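Local atomic coordinates of endo-xylogalacturonan hydrolase A (Aspergillus tubingensis, PDB entry 4C2L), a protein that hydrolyses xylogalacturonan, the xylose-substituted galacturonan of the hairy regions of pectin, as a secreted family 28 glycosidase of Aspergillus tubingensis. Residues D209-V213 with A214-S218; A256-I259 with N260-K263; N373-S376 with D377-V380. One frame throughout, in Å; residues are numbered along the deposited sequence.

Contact 1 (D209-V213 with A214-S218); sequences DDDCV and AFKPS. With SO4 (sulfate ion), chain E.
In the active-site coil of the right-handed parallel beta-helix of family 28 glycosidases, Asp211 and Val213 fold against Ala214, Phe215 and Lys216 as the chain passes from a loop into strand 213-215. The loop holds the Asp210-Asp211 pair of the family, in which Asp210 is probably the proton donor, as in its relatives. Asp211 N donates to Asp210 OD1 at 2.7 Å, on the oxygen's anti lone pair. On the cleft side, Asp211 OD2 comes to 3.6 Å from Ala214 CB. Alanine, with a single methyl, lets the Asp211 carboxylate and the Lys216 chain lie along the same side of the strand. Lys216, bent at chi2 (-62°), turns its chain back toward Asp211, and Asp211 OD2 and Lys216 NZ stay 4.5 Å apart, beyond a salt bridge. Water 1 stands between them, accepting from Lys216 NZ at 2.8 Å and lying 2.7 Å from Asp211 OD2. The ammonium is also bonded to Gly238 O and, weakly, to O4 of a sulfate probably from the crystallisation liquor, which Ser239 N binds too; a lysine would suit a place where an anion can settle. The other face of the strand is apolar. Val213 has CG1 anti to its backbone nitrogen (chi1 177°), which carries this methyl over the face of the Phe215 ring. The CH-pi contact measures 3.9 Å from Val213 CG1 to the Phe215 ring centroid, 28° off the normal. Cys212, in disulfide with Cys229, ties the residue before strand 213-215 to strand 227-230. Strand 213-215 lies between strands 191-196 and 235-240 in a parallel sheet, while Phe215 crosses the interior of the helix to Val248, Ile251 and Val253 on strand 246-259.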
ATOM      1  N   ASP A 209      -0.678  -8.954   4.383  1.00 13.31           N
ATOM      2  CA  ASP A 209       0.605  -9.531   4.754  1.00 14.48           C
ATOM      3  C   ASP A 209       1.767  -8.766   4.140  1.00 14.28           C
ATOM      4  O   ASP A 209       2.846  -9.317   3.947  1.00 14.86           O
ATOM      5  CB  ASP A 209       0.658 -11.022   4.366  1.00 15.02           C
ATOM      6  CG  ASP A 209       1.893 -11.725   4.887  1.00 16.67           C
ATOM      7  OD1 ASP A 209       2.295 -11.462   6.047  1.00 17.93           O
ATOM      8  OD2 ASP A 209       2.490 -12.520   4.116  1.00 18.27           O
ATOM      9  N   ASP A 210       1.561  -7.489   3.853  1.00 13.96           N
ATOM     10  CA  ASP A 210       2.673  -6.663   3.362  1.00 14.57           C
ATOM     11  C   ASP A 210       2.387  -5.219   3.712  1.00 13.58           C
ATOM     12  O   ASP A 210       1.577  -4.967   4.585  1.00 12.94           O
ATOM     13  CB  ASP A 210       2.934  -6.867   1.859  1.00 15.67           C
ATOM     14  CG  ASP A 210       4.420  -6.699   1.509  1.00 17.64           C
ATOM     15  OD1 ASP A 210       4.973  -5.591   1.735  1.00 17.70           O
ATOM     16  OD2 ASP A 210       5.053  -7.681   1.046  1.00 19.04           O
ATOM     17  N   ASP A 211       3.083  -4.269   3.091  1.00 13.91           N
ATOM     18  CA  ASP A 211       2.867  -2.867   3.443  1.00 13.57           C
ATOM     19  C   ASP A 211       1.396  -2.481   3.452  1.00 13.41           C
ATOM     20  O   ASP A 211       0.647  -2.830   2.541  1.00 13.49           O
ATOM     21  CB  ASP A 211       3.632  -1.954   2.468  1.00 14.42           C
ATOM     22  CG  ASP A 211       5.133  -2.116   2.595  1.00 15.65           C
ATOM     23  OD1 ASP A 211       5.586  -2.434   3.706  1.00 17.72           O
ATOM     24  OD2 ASP A 211       5.863  -1.922   1.603  1.00 17.32           O
ATOM     25  N   CYS A 212       0.995  -1.768   4.492  1.00 13.61           N
ATOM     26  CA  CYS A 212      -0.323  -1.182   4.574  1.00 15.25           C
ATOM     27  C   CYS A 212      -0.434  -0.087   3.496  1.00 14.29           C
ATOM     28  O   CYS A 212      -1.277  -0.154   2.595  1.00 13.22           O
ATOM     29  CB  CYS A 212      -0.548  -0.620   5.989  1.00 18.94           C
ATOM     30  SG  CYS A 212      -2.305  -0.309   6.221  1.00 27.94           S
ATOM     31  N   VAL A 213       0.453   0.900   3.584  1.00 12.85           N
ATOM     32  CA  VAL A 213       0.597   1.940   2.562  1.00 12.66           C
ATOM     33  C   VAL A 213       2.084   2.011   2.308  1.00 12.62           C
ATOM     34  O   VAL A 213       2.869   2.053   3.263  1.00 12.59           O
ATOM     35  CB  VAL A 213       0.087   3.324   3.052  1.00 13.00           C
ATOM     36  CG1 VAL A 213       0.318   4.390   1.972  1.00 13.46           C
ATOM     37  CG2 VAL A 213      -1.395   3.265   3.432  1.00 13.77           C
ATOM     38  N   ALA A 214       2.477   1.961   1.030  1.00 12.66           N
ATOM     39  CA  ALA A 214       3.861   2.139   0.660  1.00 12.09           C
ATOM     40  C   ALA A 214       3.956   3.363  -0.222  1.00 12.27           C
ATOM     41  O   ALA A 214       3.204   3.496  -1.202  1.00 11.81           O
ATOM     42  CB  ALA A 214       4.399   0.910  -0.065  1.00 12.00           C
ATOM     43  N   PHE A 215       4.842   4.277   0.165  1.00 11.60           N
ATOM     44  CA  PHE A 215       5.108   5.434  -0.651  1.00 12.66           C
ATOM     45  C   PHE A 215       6.287   5.132  -1.542  1.00 13.18           C
ATOM     46  O   PHE A 215       7.428   4.933  -1.089  1.00 13.20           O
ATOM     47  CB  PHE A 215       5.323   6.674   0.209  1.00 12.52           C
ATOM     48  CG  PHE A 215       4.231   6.888   1.218  1.00 12.47           C
ATOM     49  CD1 PHE A 215       3.009   7.430   0.831  1.00 12.96           C
ATOM     50  CD2 PHE A 215       4.414   6.501   2.539  1.00 12.78           C
ATOM     51  CE1 PHE A 215       1.986   7.623   1.761  1.00 13.08           C
ATOM     52  CE2 PHE A 215       3.399   6.691   3.485  1.00 12.97           C
ATOM     53  CZ  PHE A 215       2.177   7.236   3.086  1.00 12.75           C
ATOM     54  N   LYS A 216       5.980   5.076  -2.826  1.00 12.79           N
ATOM     55  CA  LYS A 216       6.938   4.654  -3.829  1.00 13.41           C
ATOM     56  C   LYS A 216       7.506   5.896  -4.524  1.00 13.17           C
ATOM     57  O   LYS A 216       6.997   7.002  -4.319  1.00 12.23           O
ATOM     58  CB  LYS A 216       6.236   3.731  -4.824  1.00 13.98           C
ATOM     59  CG  LYS A 216       5.644   2.489  -4.159  1.00 15.21           C
ATOM     60  CD  LYS A 216       6.749   1.641  -3.522  1.00 15.93           C
ATOM     61  CE  LYS A 216       6.290   0.208  -3.228  1.00 16.98           C
ATOM     62  NZ  LYS A 216       7.316  -0.501  -2.409  1.00 16.31           N
ATOM     63  N   PRO A 217       8.541   5.712  -5.359  1.00 13.71           N
ATOM     64  CA  PRO A 217       9.194   6.852  -6.010  1.00 14.21           C
ATOM     65  C   PRO A 217       8.223   7.775  -6.727  1.00 14.54           C
ATOM     66  O   PRO A 217       7.282   7.314  -7.394  1.00 14.90           O
ATOM     67  CB  PRO A 217      10.142   6.171  -7.000  1.00 14.59           C
ATOM     68  CG  PRO A 217      10.554   4.945  -6.268  1.00 14.77           C
ATOM     69  CD  PRO A 217       9.274   4.457  -5.622  1.00 14.14           C
ATOM     70  N   SER A 218       8.460   9.075  -6.572  1.00 14.08           N
ATOM     71  CA  SER A 218       7.657  10.164  -7.149  1.00 14.54           C
ATOM     72  C   SER A 218       6.283  10.402  -6.517  1.00 14.09           C
ATOM     73  O   SER A 218       5.487  11.182  -7.051  1.00 14.10           O
ATOM     74  CB  SER A 218       7.580  10.088  -8.686  1.00 15.85           C
ATOM     75  OG  SER A 218       8.891   9.980  -9.212  1.00 17.21           O
TER
HETATM   76  S   SO4 E1407       9.772  -3.132  -1.824  1.00 29.69           S
HETATM   77  O1  SO4 E1407       9.341  -4.167  -0.860  1.00 32.74           O
HETATM   78  O2  SO4 E1407      11.191  -3.386  -2.179  1.00 32.70           O
HETATM   79  O3  SO4 E1407       9.577  -1.837  -1.155  1.00 30.45           O
HETATM   80  O4  SO4 E1407       8.976  -3.239  -3.060  1.00 33.01           O
HETATM   81  O   HOH W   1       5.769  -2.387  -1.099  1.00 21.16           O

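Contact 2 (A256-I259 with N260-K263); sequences ATMI and NSTK. With NAG (2-acetamido-2-deoxy-beta-D-glucopyranose), chain D.
At an N-glycosylation site on the parallel beta-helix, strand 246-259 ends and the chain turns at Asn260, so that Ile259 meets Asn260 and Met258 meets Ser261 around the corner. Asn260, Ser261 and Thr262 form the Asn-X-Thr sequence that the glycosylation machinery recognises, and a sugar is seen on it: Asn260 ND2 is joined covalently to C1 of N-acetylglucosamine at 1.4 Å. Asn260 takes a left-handed helical backbone conformation (phi 52°, psi 38°), one that asparagine adopts more readily than most residues and that swings the chain out of the strand direction. On the protein side OD1 is bonded to Asn293 ND2, which limits rotation of the amide that carries the sugar. Ile259 contributes the branched bulk of a strand residue: its CG2, anti to the backbone nitrogen, rests 3.9 Å from Asn260 CG and thus flanks the start of the glycan stem. The Ile259 side chain also touches Ser228 and Thr230 of strand 227-230. Met258 faces inward instead. Ser261 has two conformers, and its OG contacts hold for the one described here. The flexible Met258 chain curls at both chi2 (-54°) and chi3 and brings the terminal methyl CE to 4.1 Å from Ser261 OG. The same methyl is 4.5 Å from Lys263 O, and the side chain also packs on Cys229 and Phe289. A short hydroxyl suits the inside of the bend: Ser261 OG lies 3.2 Å from Ile259 O and is hydrogen-bonded to Ser232 OG. Two residues on, the chain heads toward the active-site region, where Lys263 ends with NZ bonded to His233 O and Ser236 OG.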
ATOM      1  N   ALA A 256      -3.187   6.191  12.654  1.00 14.47           N
ATOM      2  CA  ALA A 256      -2.955   4.820  12.202  1.00 15.65           C
ATOM      3  C   ALA A 256      -2.957   3.852  13.368  1.00 16.29           C
ATOM      4  O   ALA A 256      -2.190   4.004  14.323  1.00 17.00           O
ATOM      5  CB  ALA A 256      -1.633   4.712  11.457  1.00 15.58           C
ATOM      6  N   THR A 257      -3.812   2.850  13.284  1.00 15.89           N
ATOM      7  CA  THR A 257      -3.790   1.766  14.261  1.00 16.82           C
ATOM      8  C   THR A 257      -3.138   0.568  13.598  1.00 17.26           C
ATOM      9  O   THR A 257      -3.702  -0.023  12.665  1.00 16.93           O
ATOM     10  CB  THR A 257      -5.209   1.428  14.727  1.00 18.21           C
ATOM     11  OG1 THR A 257      -5.798   2.607  15.284  1.00 19.25           O
ATOM     12  CG2 THR A 257      -5.188   0.288  15.796  1.00 18.55           C
ATOM     13  N   MET A 258      -1.942   0.229  14.081  1.00 16.29           N
ATOM     14  CA  MET A 258      -1.094  -0.785  13.491  1.00 17.55           C
ATOM     15  C   MET A 258      -1.041  -1.984  14.434  1.00 18.72           C
ATOM     16  O   MET A 258      -0.475  -1.907  15.537  1.00 20.62           O
ATOM     17  CB  MET A 258       0.316  -0.217  13.252  1.00 17.67           C
ATOM     18  CG  MET A 258       0.333   1.072  12.425  1.00 17.70           C
ATOM     19  SD  MET A 258      -0.525   0.950  10.839  1.00 19.49           S
ATOM     20  CE  MET A 258       0.602  -0.111   9.970  1.00 18.60           C
ATOM     21  N   ILE A 259      -1.655  -3.075  13.999  1.00 17.15           N
ATOM     22  CA  ILE A 259      -1.848  -4.257  14.827  1.00 16.84           C
ATOM     23  C   ILE A 259      -1.057  -5.419  14.231  1.00 16.68           C
ATOM     24  O   ILE A 259      -1.182  -5.703  13.035  1.00 16.14           O
ATOM     25  CB  ILE A 259      -3.352  -4.639  14.856  1.00 17.15           C
ATOM     26  CG1 ILE A 259      -4.197  -3.468  15.378  1.00 17.89           C
ATOM     27  CG2 ILE A 259      -3.555  -5.907  15.675  1.00 17.66           C
ATOM     28  CD1 ILE A 259      -5.675  -3.546  15.031  1.00 19.96           C
ATOM     29  N   ASN A 260      -0.234  -6.084  15.045  1.00 15.86           N
ATOM     30  CA  ASN A 260       0.490  -7.270  14.591  1.00 17.02           C
ATOM     31  C   ASN A 260       1.264  -7.039  13.302  1.00 16.75           C
ATOM     32  O   ASN A 260       1.317  -7.915  12.439  1.00 17.40           O
ATOM     33  CB  ASN A 260      -0.489  -8.430  14.350  1.00 18.43           C
ATOM     34  CG  ASN A 260      -1.080  -8.968  15.628  1.00 21.12           C
ATOM     35  OD1 ASN A 260      -0.691  -8.569  16.722  1.00 20.32           O
ATOM     36  ND2 ASN A 260      -2.041  -9.879  15.492  1.00 22.97           N
ATOM     37  N   SER A 261       1.853  -5.856  13.162  1.00 16.55           N
ATOM     38  CA  SER A 261       2.593  -5.519  11.959  0.50 16.15           C
ATOM     39  C   SER A 261       4.103  -5.690  12.212  1.00 16.37           C
ATOM     40  O   SER A 261       4.548  -5.711  13.369  1.00 16.65           O
ATOM     41  CB  SER A 261       2.211  -4.104  11.498  0.50 15.99           C
ATOM     42  OG  SER A 261       0.828  -4.057  11.107  0.50 14.89           O
ATOM     43  N   THR A 262       4.890  -5.848  11.157  1.00 15.56           N
ATOM     44  CA  THR A 262       6.335  -6.018  11.377  1.00 15.77           C
ATOM     45  C   THR A 262       6.960  -4.706  11.851  1.00 16.26           C
ATOM     46  O   THR A 262       7.902  -4.709  12.634  1.00 17.59           O
ATOM     47  CB  THR A 262       7.077  -6.530  10.126  1.00 16.17           C
ATOM     48  OG1 THR A 262       6.811  -5.654   9.030  1.00 16.00           O
ATOM     49  CG2 THR A 262       6.652  -7.969   9.770  1.00 16.51           C
ATOM     50  N   LYS A 263       6.451  -3.594  11.340  1.00 16.74           N
ATOM     51  CA  LYS A 263       6.764  -2.254  11.859  1.00 16.48           C
ATOM     52  C   LYS A 263       5.494  -1.447  11.722  1.00 15.73           C
ATOM     53  O   LYS A 263       4.692  -1.693  10.819  1.00 16.67           O
ATOM     54  CB  LYS A 263       7.936  -1.593  11.109  1.00 16.88           C
ATOM     55  CG  LYS A 263       7.645  -1.248   9.647  1.00 17.44           C
ATOM     56  CD  LYS A 263       8.843  -0.612   8.953  1.00 18.16           C
ATOM     57  CE  LYS A 263       8.514  -0.171   7.525  1.00 19.07           C
ATOM     58  NZ  LYS A 263       8.344  -1.329   6.610  1.00 19.61           N
TER
HETATM   59  C1  NAG D 411      -2.618 -10.461  16.674  1.00 28.15           C
HETATM   60  C2  NAG D 411      -3.951 -11.129  16.370  1.00 31.72           C
HETATM   61  C3  NAG D 411      -4.452 -11.963  17.552  1.00 33.82           C
HETATM   62  C4  NAG D 411      -3.367 -12.912  18.043  1.00 34.94           C
HETATM   63  C5  NAG D 411      -2.120 -12.081  18.353  1.00 35.18           C
HETATM   64  C6  NAG D 411      -0.976 -12.934  18.890  1.00 35.59           C
HETATM   65  C7  NAG D 411      -5.676 -10.007  15.060  1.00 33.37           C
HETATM   66  C8  NAG D 411      -6.631  -8.852  15.077  1.00 33.12           C
HETATM   67  N2  NAG D 411      -4.930 -10.095  16.149  1.00 32.81           N
HETATM   68  O3  NAG D 411      -5.602 -12.671  17.142  1.00 35.63           O
HETATM   69  O4  NAG D 411      -3.803 -13.604  19.201  1.00 39.37           O
HETATM   70  O5  NAG D 411      -1.697 -11.417  17.161  1.00 31.33           O
HETATM   71  O6  NAG D 411      -0.631 -13.890  17.915  1.00 40.19           O
HETATM   72  O7  NAG D 411      -5.608 -10.797  14.112  1.00 35.39           O

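Contact 3 (N373-S376 with D377-V380); sequences NTPS and DLGV
Pro375 to Leu378 form a type I beta turn, closed by a weak hydrogen bond of 3.2 Å from Leu378 N to Pro375 O, bent to 134° at the hydrogen. The turn belongs to the loop between strands 368-372 and 383-384, in the C-terminal coils of the parallel beta-helix, well away from the active site. Proline fits its first position because no N-H is needed there and its ring restrains the entry, while Ser376 and Asp377 occupy the two exposed corners. Asp377 CG sits between its backbone nitrogen and carbonyl carbon (chi1 66°), folding the carboxylate back across the turn onto the proline ring. There Asp377 OD1 meets Pro375 CB at 3.5 Å and, slightly farther, Pro375 CG, a van der Waals contact of a carboxylate oxygen with ring carbons. Leu378 is the one buried residue of the turn. Its CD1 lies 4.3 Å from Pro375 CD, and its CD2 reaches Thr374 CB at 4.1 Å, so the two methyls are set against successive residues of the loop leading into the turn. The branched tip continues inward to Leu343, Ile353, Ile355 and Cys371, so this leucine anchors the surface loop to the apolar interior. Gly379 follows with phi 110°, where a beta carbon would be pressed against the carbonyl oxygen of Leu378. Leu378 N shares its hydrogen weakly between Pro375 O and water 2, which bridges Ser376 O, to which it donates at 2.8 Å, and Leu378 N, from which it accepts a weak bond at 3.2 Å.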
ATOM      1  N   ASN A 373      23.781   7.029  13.194  1.00 17.35           N
ATOM      2  CA  ASN A 373      23.786   8.233  12.351  1.00 16.18           C
ATOM      3  C   ASN A 373      22.559   9.129  12.526  1.00 15.87           C
ATOM      4  O   ASN A 373      22.135   9.805  11.589  1.00 15.06           O
ATOM      5  CB  ASN A 373      23.991   7.863  10.874  1.00 16.73           C
ATOM      6  CG  ASN A 373      25.252   7.074  10.654  1.00 18.15           C
ATOM      7  OD1 ASN A 373      26.358   7.593  10.867  1.00 18.08           O
ATOM      8  ND2 ASN A 373      25.111   5.812  10.239  1.00 16.82           N
ATOM      9  N   THR A 374      22.011   9.125  13.739  1.00 16.14           N
ATOM     10  CA  THR A 374      20.860   9.938  14.082  1.00 16.28           C
ATOM     11  C   THR A 374      21.330  11.274  14.637  1.00 15.97           C
ATOM     12  O   THR A 374      22.428  11.363  15.201  1.00 15.97           O
ATOM     13  CB  THR A 374      19.950   9.232  15.115  1.00 17.12           C
ATOM     14  OG1 THR A 374      20.742   8.778  16.217  1.00 16.87           O
ATOM     15  CG2 THR A 374      19.239   8.022  14.478  1.00 17.00           C
ATOM     16  N   PRO A 375      20.519  12.319  14.466  1.00 16.37           N
ATOM     17  CA  PRO A 375      20.920  13.686  14.815  1.00 16.60           C
ATOM     18  C   PRO A 375      20.855  13.980  16.318  1.00 17.84           C
ATOM     19  O   PRO A 375      20.179  13.284  17.074  1.00 17.41           O
ATOM     20  CB  PRO A 375      19.888  14.545  14.091  1.00 17.33           C
ATOM     21  CG  PRO A 375      18.672  13.680  14.014  1.00 16.74           C
ATOM     22  CD  PRO A 375      19.184  12.287  13.834  1.00 16.46           C
ATOM     23  N   SER A 376      21.542  15.039  16.732  1.00 18.27           N
ATOM     24  CA  SER A 376      21.572  15.418  18.148  1.00 20.73           C
ATOM     25  C   SER A 376      20.209  15.841  18.684  1.00 23.00           C
ATOM     26  O   SER A 376      19.981  15.791  19.888  1.00 27.00           O
ATOM     27  CB  SER A 376      22.611  16.529  18.377  1.00 20.47           C
ATOM     28  OG  SER A 376      22.427  17.577  17.435  1.00 21.08           O
ATOM     29  N   ASP A 377      19.295  16.242  17.813  1.00 23.16           N
ATOM     30  CA  ASP A 377      17.988  16.702  18.290  1.00 26.14           C
ATOM     31  C   ASP A 377      16.896  15.661  18.008  1.00 24.98           C
ATOM     32  O   ASP A 377      15.740  16.011  17.756  1.00 26.22           O
ATOM     33  CB  ASP A 377      17.627  18.058  17.655  1.00 28.05           C
ATOM     34  CG  ASP A 377      17.404  17.970  16.126  1.00 30.06           C
ATOM     35  OD1 ASP A 377      17.880  17.003  15.489  1.00 29.58           O
ATOM     36  OD2 ASP A 377      16.758  18.881  15.560  1.00 32.23           O
ATOM     37  N   LEU A 378      17.275  14.385  18.028  1.00 24.32           N
ATOM     38  CA  LEU A 378      16.340  13.301  17.679  1.00 22.98           C
ATOM     39  C   LEU A 378      15.071  13.323  18.532  1.00 23.25           C
ATOM     40  O   LEU A 378      13.964  13.223  17.999  1.00 22.85           O
ATOM     41  CB  LEU A 378      17.023  11.944  17.787  1.00 21.51           C
ATOM     42  CG  LEU A 378      16.152  10.734  17.431  1.00 20.93           C
ATOM     43  CD1 LEU A 378      15.795  10.756  15.951  1.00 21.39           C
ATOM     44  CD2 LEU A 378      16.893   9.461  17.797  1.00 20.62           C
ATOM     45  N   GLY A 379      15.234  13.438  19.849  1.00 23.48           N
ATOM     46  CA  GLY A 379      14.092  13.552  20.749  1.00 24.74           C
ATOM     47  C   GLY A 379      13.816  12.355  21.637  1.00 25.18           C
ATOM     48  O   GLY A 379      12.912  12.408  22.464  1.00 28.26           O
ATOM     49  N   VAL A 380      14.568  11.272  21.451  1.00 24.98           N
ATOM     50  CA  VAL A 380      14.533  10.099  22.331  1.00 25.08           C
ATOM     51  C   VAL A 380      15.968   9.641  22.589  1.00 25.71           C
ATOM     52  O   VAL A 380      16.863   9.906  21.782  1.00 23.60           O
ATOM     53  CB  VAL A 380      13.719   8.910  21.749  1.00 25.20           C
ATOM     54  CG1 VAL A 380      12.257   9.288  21.545  1.00 25.08           C
ATOM     55  CG2 VAL A 380      14.336   8.372  20.462  1.00 25.02           C
TER
HETATM   56  O   HOH W   2      18.964  13.250  20.562  1.00 40.33           O

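The three contacts come in series along one beta-helix, contacts 1 and 2 in its second and third PbH1 repeats and contact 3 several coils later. Contacts 1 and 2 are close neighbours, centres 14 Å apart, and they touch: Cys212 CB packs on Met258 CE, and Asp211 OD1 lies 4.2 Å from Lys263 NZ. The bend after contact 2 leads to strand 266-269, two places along from strand 213-215 of contact 1 in the same parallel sheet. Contact 3, about 25 Å and 24 Å from contacts 1 and 2 (centre to centre), follows strand 368-372 near the far edge of that sheet. Thus contact 1 lies in the probable catalytic region, contact 2 borders it through Lys263, and contact 3 belongs to the C-terminal end.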